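Pngf-ii (Elizabethkingia meningoseptica, PDB 4R4X) probably removes N-linked glycans from glycoproteins as a peptide:N-glycosidase, hydrolysing the amide link between the sugar and its asparagine. Local coordinates at residues A[99-104]-A[112-117]; A[119-124]-A[132-137]; A[81-86]-A[126-131]. All coordinates share one frame; numbering follows the deposited sequence.

How the interactions relate
From the N terminus, 81-86 comes first: it leaves helix 79-82 and leads into strand 86-94. Strands 97-106 and 109-116 then fold back on each other in interaction 1, closing a beta hairpin. The loop after that hairpin holds both 119-124 and 126-131. Interaction 2 closes it by pinning 119-124 to the start of strand 134-140, the next neighbour of strand 109-116. Interaction 3 reaches back from 126-131 to 81-86, so the hairpin is nested inside its span, whereas interactions 2 and 3 cross. A salt bridge from Lys-122 to Asp-131 couples the last two; all lie in the N-terminal domain.

Interaction 1 of 3, residues A[99-104]-A[112-117]; sequences VKKAVT and EVWYTN
Lys-100 with Tyr-115 and Ala-102 with Val-113 are the hydrogen-bonded pairs of an antiparallel strand pairing, 97-106 against 109-116, in the N-terminal domain. In the second pair Val-113 N meets Ala-102 O at 2.8 Å and 174°. Between them lies the non-hydrogen-bonded pair of Lys-101 and Trp-114, whose side chains share a face. Lys-101 CB sits 3.5 Å above the centroid of the six-membered ring of Trp-114, a CH-pi contact over the face. The lysine crosses the indole obliquely, CD coming 3.5 Å from Trp-114 CZ2, and the bend at chi3 (101°) takes CE off the ring. NZ then forms a salt bridge with Glu-112 OE2 at 2.7 Å, on the anti lone pair of that oxygen. The two strands form a beta hairpin, and Glu-90 of the adjacent strand 86-94 is a second acidic partner of Lys-101. Val-99 CG2 crosses to Trp-114 CE3 at 3.4 Å. On the other face Tyr-115 CG stands between its own N and carbonyl carbon (chi1 62°), and the phenol lies beside Lys-100, pointing the same way. Lys-100 CB rests over a face of that ring, while Ala-102 CB approaches its edge at Tyr-115 CE1, 4.2 Å away.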
loop_
_atom_site.group_PDB
_atom_site.type_symbol
_atom_site.label_atom_id
_atom_site.label_comp_id
_atom_site.label_asym_id
_atom_site.label_seq_id
_atom_site.Cartn_x
_atom_site.Cartn_y
_atom_site.Cartn_z
ATOM N N VAL A 99 -1.777 49.677 -10.913
ATOM C CA VAL A 99 -1.729 48.296 -11.398
ATOM C C VAL A 99 -2.178 48.207 -12.855
ATOM O O VAL A 99 -2.994 49.022 -13.326
ATOM C CB VAL A 99 -2.571 47.319 -10.531
ATOM C CG1 VAL A 99 -1.961 47.188 -9.128
ATOM C CG2 VAL A 99 -4.030 47.752 -10.426
ATOM N N LYS A 100 -1.611 47.216 -13.540
ATOM C CA LYS A 100 -1.981 46.808 -14.890
ATOM C C LYS A 100 -2.420 45.362 -14.804
ATOM O O LYS A 100 -1.952 44.603 -13.964
ATOM C CB LYS A 100 -0.787 46.898 -15.839
ATOM C CG LYS A 100 -0.356 48.313 -16.169
ATOM C CD LYS A 100 0.961 48.385 -16.933
ATOM C CE LYS A 100 0.910 47.733 -18.308
ATOM N NZ LYS A 100 -0.201 48.240 -19.172
ATOM N N LYS A 101 -3.348 44.985 -15.659
ATOM C CA LYS A 101 -3.783 43.631 -15.739
ATOM C C LYS A 101 -3.206 42.950 -16.952
ATOM O O LYS A 101 -3.160 43.528 -18.045
ATOM C CB LYS A 101 -5.297 43.566 -15.818
ATOM C CG LYS A 101 -5.821 42.165 -15.596
ATOM C CD LYS A 101 -7.327 42.093 -15.836
ATOM C CE LYS A 101 -7.656 41.513 -17.195
ATOM N NZ LYS A 101 -9.110 41.277 -17.337
ATOM N N ALA A 102 -2.793 41.701 -16.757
ATOM C CA ALA A 102 -2.397 40.815 -17.850
ATOM C C ALA A 102 -3.072 39.486 -17.609
ATOM O O ALA A 102 -3.525 39.204 -16.483
ATOM C CB ALA A 102 -0.903 40.642 -17.888
ATOM N N VAL A 103 -3.139 38.675 -18.661
ATOM C CA VAL A 103 -3.864 37.409 -18.611
ATOM C C VAL A 103 -2.973 36.276 -19.087
ATOM O O VAL A 103 -2.221 36.432 -20.054
ATOM C CB VAL A 103 -5.120 37.431 -19.501
ATOM C CG1 VAL A 103 -5.922 36.141 -19.327
ATOM C CG2 VAL A 103 -5.997 38.622 -19.175
ATOM N N THR A 104 -3.045 35.147 -18.382
ATOM C CA THR A 104 -2.369 33.927 -18.812
ATOM C C THR A 104 -3.301 32.736 -18.715
ATOM O O THR A 104 -4.368 32.804 -18.085
ATOM C CB THR A 104 -1.067 33.645 -18.036
ATOM O OG1 THR A 104 -0.340 32.601 -18.695
ATOM C CG2 THR A 104 -1.329 33.246 -16.559
ATOM N N GLU A 112 -6.122 35.959 -14.325
ATOM C CA GLU A 112 -5.860 37.380 -14.493
ATOM C C GLU A 112 -4.932 37.845 -13.365
ATOM O O GLU A 112 -5.159 37.537 -12.191
ATOM C CB GLU A 112 -7.159 38.169 -14.449
ATOM C CG GLU A 112 -8.232 37.702 -15.420
ATOM C CD GLU A 112 -9.579 38.318 -15.079
ATOM O OE1 GLU A 112 -10.381 37.679 -14.354
ATOM O OE2 GLU A 112 -9.810 39.462 -15.504
ATOM N N VAL A 113 -3.902 38.590 -13.742
ATOM C CA VAL A 113 -2.872 39.055 -12.830
ATOM C C VAL A 113 -2.797 40.595 -12.885
ATOM O O VAL A 113 -2.656 41.194 -13.958
ATOM C CB VAL A 113 -1.537 38.373 -13.186
ATOM C CG1 VAL A 113 -0.411 38.860 -12.310
ATOM C CG2 VAL A 113 -1.696 36.855 -13.046
ATOM N N TRP A 114 -2.964 41.227 -11.726
ATOM C CA TRP A 114 -2.840 42.664 -11.606
ATOM C C TRP A 114 -1.568 42.975 -10.834
ATOM O O TRP A 114 -1.401 42.486 -9.723
ATOM C CB TRP A 114 -4.002 43.211 -10.824
ATOM C CG TRP A 114 -5.289 43.155 -11.485
ATOM C CD1 TRP A 114 -6.171 42.133 -11.474
ATOM C CD2 TRP A 114 -5.901 44.214 -12.224
ATOM N NE1 TRP A 114 -7.313 42.478 -12.172
ATOM C CE2 TRP A 114 -7.164 43.757 -12.642
ATOM C CE3 TRP A 114 -5.504 45.502 -12.565
ATOM C CZ2 TRP A 114 -8.042 44.548 -13.384
ATOM C CZ3 TRP A 114 -6.383 46.301 -13.331
ATOM C CH2 TRP A 114 -7.633 45.805 -13.727
ATOM N N TYR A 115 -0.695 43.790 -11.416
ATOM C CA TYR A 115 0.637 44.012 -10.847
ATOM C C TYR A 115 1.031 45.471 -10.893
ATOM O O TYR A 115 0.621 46.211 -11.799
ATOM C CB TYR A 115 1.682 43.178 -11.584
ATOM C CG TYR A 115 1.826 43.530 -13.069
ATOM C CD1 TYR A 115 0.994 42.952 -14.026
ATOM C CD2 TYR A 115 2.761 44.478 -13.507
ATOM C CE1 TYR A 115 1.108 43.276 -15.372
ATOM C CE2 TYR A 115 2.881 44.808 -14.850
ATOM C CZ TYR A 115 2.059 44.207 -15.779
ATOM O OH TYR A 115 2.170 44.526 -17.119
ATOM N N THR A 116 1.845 45.878 -9.921
ATOM C CA THR A 116 2.421 47.211 -9.902
ATOM C C THR A 116 3.931 47.202 -10.062
ATOM O O THR A 116 4.618 46.273 -9.617
ATOM C CB THR A 116 2.108 47.970 -8.585
ATOM O OG1 THR A 116 2.606 49.310 -8.672
ATOM C CG2 THR A 116 2.740 47.301 -7.392
ATOM N N ASN A 117 4.457 48.272 -10.663
ATOM C CA ASN A 117 5.895 48.495 -10.638
ATOM C C ASN A 117 6.287 49.731 -9.855
ATOM O O ASN A 117 7.441 50.155 -9.898
ATOM C CB ASN A 117 6.449 48.507 -12.049
ATOM C CG ASN A 117 6.626 47.094 -12.586
ATOM O OD1 ASN A 117 7.438 46.327 -12.074
ATOM N ND2 ASN A 117 5.849 46.739 -13.562
#

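Interaction 2 of 3, residues A[119-124]-A[132-137]; sequences LKVKGG and LGLVLK
The carbonyl oxygen of Gly-123 accepts Val-135 N at 2.8 Å, a nearly straight bond (176° at the hydrogen) whose donor stands above the carbonyl plane, 48° out of it. The same oxygen touches Leu-134 CA, and Val-135 CB and CG2 each lie 3.5 Å from Gly-123 O. The amide N of the same residue, Gly-123, donates to Gly-133 O at 3.1 Å, with the donor tilted from the carbonyl plane. These two bonds make a single bridge, Gly-123 with Leu-134, which lays the loop 119-124 against the start of strand 134-140. Further along, Leu-136 and Lys-137 both face Trp-114 of the neighbouring strand, a classic beta bulge. The two methyls of Leu-134 meet different partners: CD1 lies 3.8 Å from Gly-123 CA, while CD2 meets Leu-119 CD1 at 4.0 Å. Tyr-4 of strand 3-12 touches Leu-119, and Ile-6 and Tyr-8 touch Leu-134. Lys-122 CB passes 3.4 Å from Gly-133 O, and its extended chain carries NZ to a salt bridge with Asp-131. Gly-123 and Gly-124 have phi near 160°, a region used almost only by glycine, and Val-135 CB packs 3.8 Å from Gly-124 CA. Gly-123 thus uses both its N and its O on the strand, while the buried Gly-133 N has no partner in the model, which probably costs the contact some of that gain.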
loop_
_atom_site.group_PDB
_atom_site.type_symbol
_atom_site.label_atom_id
_atom_site.label_comp_id
_atom_site.label_asym_id
_atom_site.label_seq_id
_atom_site.Cartn_x
_atom_site.Cartn_y
_atom_site.Cartn_z
ATOM N N LEU A 119 6.954 50.162 -6.742
ATOM C CA LEU A 119 7.927 49.986 -5.671
ATOM C C LEU A 119 9.267 49.418 -6.128
ATOM O O LEU A 119 10.130 49.153 -5.289
ATOM C CB LEU A 119 7.353 49.074 -4.574
ATOM C CG LEU A 119 6.115 49.547 -3.831
ATOM C CD1 LEU A 119 5.536 48.445 -2.961
ATOM C CD2 LEU A 119 6.402 50.777 -2.984
ATOM N N LYS A 120 9.455 49.212 -7.429
ATOM C CA LYS A 120 10.730 48.681 -7.954
ATOM C C LYS A 120 11.139 47.381 -7.226
ATOM O O LYS A 120 12.319 47.152 -6.917
ATOM C CB LYS A 120 11.854 49.723 -7.876
ATOM C CG LYS A 120 11.557 51.021 -8.622
ATOM C CD LYS A 120 11.005 52.093 -7.691
ATOM C CE LYS A 120 10.386 53.264 -8.451
ATOM N NZ LYS A 120 11.396 54.005 -9.267
ATOM N N VAL A 121 10.127 46.559 -6.937
ATOM C CA VAL A 121 10.309 45.200 -6.459
ATOM C C VAL A 121 9.251 44.348 -7.153
ATOM O O VAL A 121 8.261 44.874 -7.699
ATOM C CB VAL A 121 10.167 45.048 -4.940
ATOM C CG1 VAL A 121 11.192 45.897 -4.188
ATOM C CG2 VAL A 121 8.746 45.339 -4.478
ATOM N N LYS A 122 9.492 43.043 -7.162
ATOM C CA LYS A 122 8.579 42.091 -7.775
ATOM C C LYS A 122 8.110 41.113 -6.714
ATOM O O LYS A 122 8.662 41.076 -5.635
ATOM C CB LYS A 122 9.269 41.367 -8.917
ATOM C CG LYS A 122 9.594 42.300 -10.072
ATOM C CD LYS A 122 10.301 41.611 -11.224
ATOM C CE LYS A 122 10.528 42.626 -12.344
ATOM N NZ LYS A 122 11.214 42.003 -13.498
ATOM N N GLY A 123 7.065 40.355 -7.018
ATOM C CA GLY A 123 6.485 39.460 -6.044
ATOM C C GLY A 123 5.083 39.069 -6.424
ATOM O O GLY A 123 4.574 39.457 -7.480
ATOM N N GLY A 124 4.450 38.320 -5.531
ATOM C CA GLY A 124 3.092 37.895 -5.741
ATOM C C GLY A 124 2.685 36.737 -4.866
ATOM O O GLY A 124 3.499 36.170 -4.145
ATOM N N LEU A 132 6.664 40.091 -13.873
ATOM C CA LEU A 132 5.979 41.289 -14.426
ATOM C C LEU A 132 6.098 42.518 -13.538
ATOM O O LEU A 132 6.101 43.655 -14.020
ATOM C CB LEU A 132 4.493 41.032 -14.646
ATOM C CG LEU A 132 4.096 39.947 -15.659
ATOM C CD1 LEU A 132 2.586 39.756 -15.625
ATOM C CD2 LEU A 132 4.574 40.289 -17.060
ATOM N N GLY A 133 6.152 42.278 -12.231
ATOM C CA GLY A 133 6.101 43.325 -11.241
ATOM C C GLY A 133 5.713 42.698 -9.919
ATOM O O GLY A 133 5.954 41.507 -9.699
ATOM N N LEU A 134 5.153 43.509 -9.031
ATOM C CA LEU A 134 4.585 43.032 -7.773
ATOM C C LEU A 134 3.100 42.763 -7.978
ATOM O O LEU A 134 2.306 43.695 -8.151
ATOM C CB LEU A 134 4.817 44.054 -6.656
ATOM C CG LEU A 134 4.082 43.764 -5.349
ATOM C CD1 LEU A 134 4.489 42.413 -4.744
ATOM C CD2 LEU A 134 4.353 44.904 -4.393
ATOM N N VAL A 135 2.735 41.487 -7.961
ATOM C CA VAL A 135 1.366 41.064 -8.196
ATOM C C VAL A 135 0.549 41.317 -6.948
ATOM O O VAL A 135 0.839 40.755 -5.894
ATOM C CB VAL A 135 1.296 39.575 -8.594
ATOM C CG1 VAL A 135 -0.142 39.108 -8.727
ATOM C CG2 VAL A 135 2.049 39.336 -9.900
ATOM N N LEU A 136 -0.481 42.142 -7.065
ATOM C CA LEU A 136 -1.338 42.474 -5.924
ATOM C C LEU A 136 -2.709 41.805 -5.941
ATOM O O LEU A 136 -3.426 41.850 -4.943
ATOM C CB LEU A 136 -1.486 43.994 -5.799
ATOM C CG LEU A 136 -0.185 44.740 -5.513
ATOM C CD1 LEU A 136 -0.511 46.228 -5.451
ATOM C CD2 LEU A 136 0.461 44.252 -4.212
ATOM N N LYS A 137 -3.071 41.183 -7.053
ATOM C CA LYS A 137 -4.321 40.466 -7.163
ATOM C C LYS A 137 -4.247 39.444 -8.302
ATOM O O LYS A 137 -3.756 39.762 -9.398
ATOM C CB LYS A 137 -5.456 41.442 -7.456
ATOM C CG LYS A 137 -6.826 40.802 -7.619
ATOM C CD LYS A 137 -7.884 41.901 -7.662
ATOM C CE LYS A 137 -9.202 41.387 -8.197
ATOM N NZ LYS A 137 -10.160 42.532 -8.331
#

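Interaction 3 of 3, residues A[81-86]-A[126-131]; sequences AKQEFK and SILGQD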
loop_
_atom_site.group_PDB
_atom_site.type_symbol
_atom_site.label_atom_id
_atom_site.label_comp_id
_atom_site.label_asym_id
_atom_site.label_seq_id
_atom_site.Cartn_x
_atom_site.Cartn_y
_atom_site.Cartn_z
ATOM N N ALA A 81 10.840 32.869 -17.377
ATOM C CA ALA A 81 10.928 33.108 -18.827
ATOM C C ALA A 81 9.849 32.358 -19.615
ATOM O O ALA A 81 9.355 32.870 -20.610
ATOM C CB ALA A 81 12.325 32.743 -19.341
ATOM N N LYS A 82 9.447 31.172 -19.147
ATOM C CA LYS A 82 8.434 30.378 -19.838
ATOM C C LYS A 82 6.991 30.851 -19.685
ATOM O O LYS A 82 6.130 30.407 -20.427
ATOM C CB LYS A 82 8.522 28.911 -19.419
ATOM C CG LYS A 82 9.780 28.218 -19.928
ATOM C CD LYS A 82 9.936 26.838 -19.306
ATOM C CE LYS A 82 11.212 26.181 -19.792
ATOM N NZ LYS A 82 11.478 24.938 -19.037
ATOM N N GLN A 83 6.708 31.723 -18.723
ATOM C CA GLN A 83 5.324 32.161 -18.512
ATOM C C GLN A 83 4.938 33.002 -19.713
ATOM O O GLN A 83 5.738 33.812 -20.150
ATOM C CB GLN A 83 5.196 32.982 -17.213
ATOM C CG GLN A 83 5.574 32.154 -15.994
ATOM C CD GLN A 83 5.343 32.857 -14.668
ATOM O OE1 GLN A 83 4.992 34.042 -14.608
ATOM N NE2 GLN A 83 5.514 32.102 -13.589
ATOM N N GLU A 84 3.736 32.798 -20.229
ATOM C CA GLU A 84 3.219 33.549 -21.373
ATOM C C GLU A 84 2.023 34.380 -20.954
ATOM O O GLU A 84 0.989 33.824 -20.602
ATOM C CB GLU A 84 2.737 32.592 -22.458
ATOM C CG GLU A 84 3.832 31.947 -23.274
ATOM C CD GLU A 84 3.268 31.199 -24.477
ATOM O OE1 GLU A 84 2.706 30.095 -24.297
ATOM O OE2 GLU A 84 3.375 31.725 -25.605
ATOM N N PHE A 85 2.164 35.700 -21.018
ATOM C CA PHE A 85 1.086 36.632 -20.688
ATOM C C PHE A 85 0.611 37.444 -21.894
ATOM O O PHE A 85 1.414 37.819 -22.750
ATOM C CB PHE A 85 1.533 37.566 -19.561
ATOM C CG PHE A 85 1.479 36.919 -18.218
ATOM C CD1 PHE A 85 0.284 36.856 -17.515
ATOM C CD2 PHE A 85 2.609 36.327 -17.670
ATOM C CE1 PHE A 85 0.222 36.223 -16.281
ATOM C CE2 PHE A 85 2.549 35.691 -16.439
ATOM C CZ PHE A 85 1.361 35.637 -15.749
ATOM N N LYS A 86 -0.694 37.676 -21.960
ATOM C CA LYS A 86 -1.279 38.590 -22.937
ATOM C C LYS A 86 -1.564 39.920 -22.228
ATOM O O LYS A 86 -2.132 39.922 -21.126
ATOM C CB LYS A 86 -2.595 38.036 -23.500
ATOM C CG LYS A 86 -2.540 36.632 -24.100
ATOM C CD LYS A 86 -2.004 36.611 -25.531
ATOM C CE LYS A 86 -0.492 36.410 -25.599
ATOM N NZ LYS A 86 -0.062 35.068 -25.106
ATOM N N SER A 126 1.554 33.818 -5.853
ATOM C CA SER A 126 1.864 32.531 -6.485
ATOM C C SER A 126 3.050 32.736 -7.434
ATOM O O SER A 126 3.531 33.843 -7.599
ATOM C CB SER A 126 0.649 31.977 -7.255
ATOM O OG SER A 126 0.431 32.708 -8.450
ATOM N N ILE A 127 3.513 31.683 -8.073
ATOM C CA ILE A 127 4.612 31.838 -9.054
ATOM C C ILE A 127 4.221 32.686 -10.307
ATOM O O ILE A 127 5.098 33.283 -10.973
ATOM C CB ILE A 127 5.101 30.449 -9.499
ATOM C CG1 ILE A 127 6.469 30.536 -10.205
ATOM C CG2 ILE A 127 4.047 29.778 -10.374
ATOM C CD1 ILE A 127 7.587 31.133 -9.380
ATOM N N LEU A 128 2.924 32.731 -10.636
ATOM C CA LEU A 128 2.477 33.392 -11.868
ATOM C C LEU A 128 2.635 34.897 -11.818
ATOM O O LEU A 128 2.207 35.545 -10.867
ATOM C CB LEU A 128 1.027 33.061 -12.182
ATOM C CG LEU A 128 0.752 31.588 -12.465
ATOM C CD1 LEU A 128 -0.732 31.375 -12.703
ATOM C CD2 LEU A 128 1.588 31.079 -13.625
ATOM N N GLY A 129 3.284 35.446 -12.837
ATOM C CA GLY A 129 3.478 36.891 -12.950
ATOM C C GLY A 129 4.642 37.501 -12.199
ATOM O O GLY A 129 4.797 38.730 -12.216
ATOM N N GLN A 130 5.466 36.663 -11.554
ATOM C CA GLN A 130 6.554 37.127 -10.694
ATOM C C GLN A 130 7.616 37.913 -11.429
ATOM O O GLN A 130 8.379 38.614 -10.794
ATOM C CB GLN A 130 7.279 35.943 -10.062
ATOM C CG GLN A 130 6.488 35.219 -9.005
ATOM C CD GLN A 130 6.572 35.866 -7.652
ATOM O OE1 GLN A 130 7.485 36.654 -7.354
ATOM N NE2 GLN A 130 5.630 35.514 -6.800
ATOM N N ASP A 131 7.717 37.769 -12.746
ATOM C CA ASP A 131 8.629 38.647 -13.472
ATOM C C ASP A 131 7.979 39.915 -14.023
ATOM O O ASP A 131 8.683 40.730 -14.585
ATOM C CB ASP A 131 9.345 37.915 -14.596
ATOM C CG ASP A 131 10.647 38.586 -14.968
ATOM O OD1 ASP A 131 11.386 39.045 -14.063
ATOM O OD2 ASP A 131 10.913 38.685 -16.172
HETATM O O HOH W 1 6.065 36.564 -14.788
#
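Gln-83 points its CB toward 126-131, and its chain runs extended from CG, anti to the carbonyl carbon (chi1 -62°), into the backbone of that loop. CD lies 3.7 Å from Ile-127 O. OE1 accepts Gly-129 N at 2.8 Å, the donor tilted 25° from the amide carbonyl plane, and also takes a bond from a water at 2.7 Å; that water accepts a hydrogen bond from Asp-131 N. NE2 donates to Ile-127 O at 2.9 Å, almost straight at 178°; the acceptor lies in the plane of the amide, whereas NE2 stands above the Ile-127 carbonyl plane. Gln-83 thereby clasps a type II beta turn, Ile-127 to Gln-130, whose own Gln-130 N to Ile-127 O bond is weak. Gly-129 takes the positive phi of the turn; Phe-85 CZ lies 3.5 Å from Gly-129 N. The Phe-85 ring has Gln-83 OE1 in plane at its edge and also packs on Val-113 of the hairpin. Inside the loop, Gln-130 NE2 bonds Ser-126 O at 2.8 Å, and Gln-130 OE1 meets Arg-55. With donor and acceptor both engaged, the flip of the Gln-83 amide is fixed, and it adds two short bonds to a turn whose own closing bond is weak.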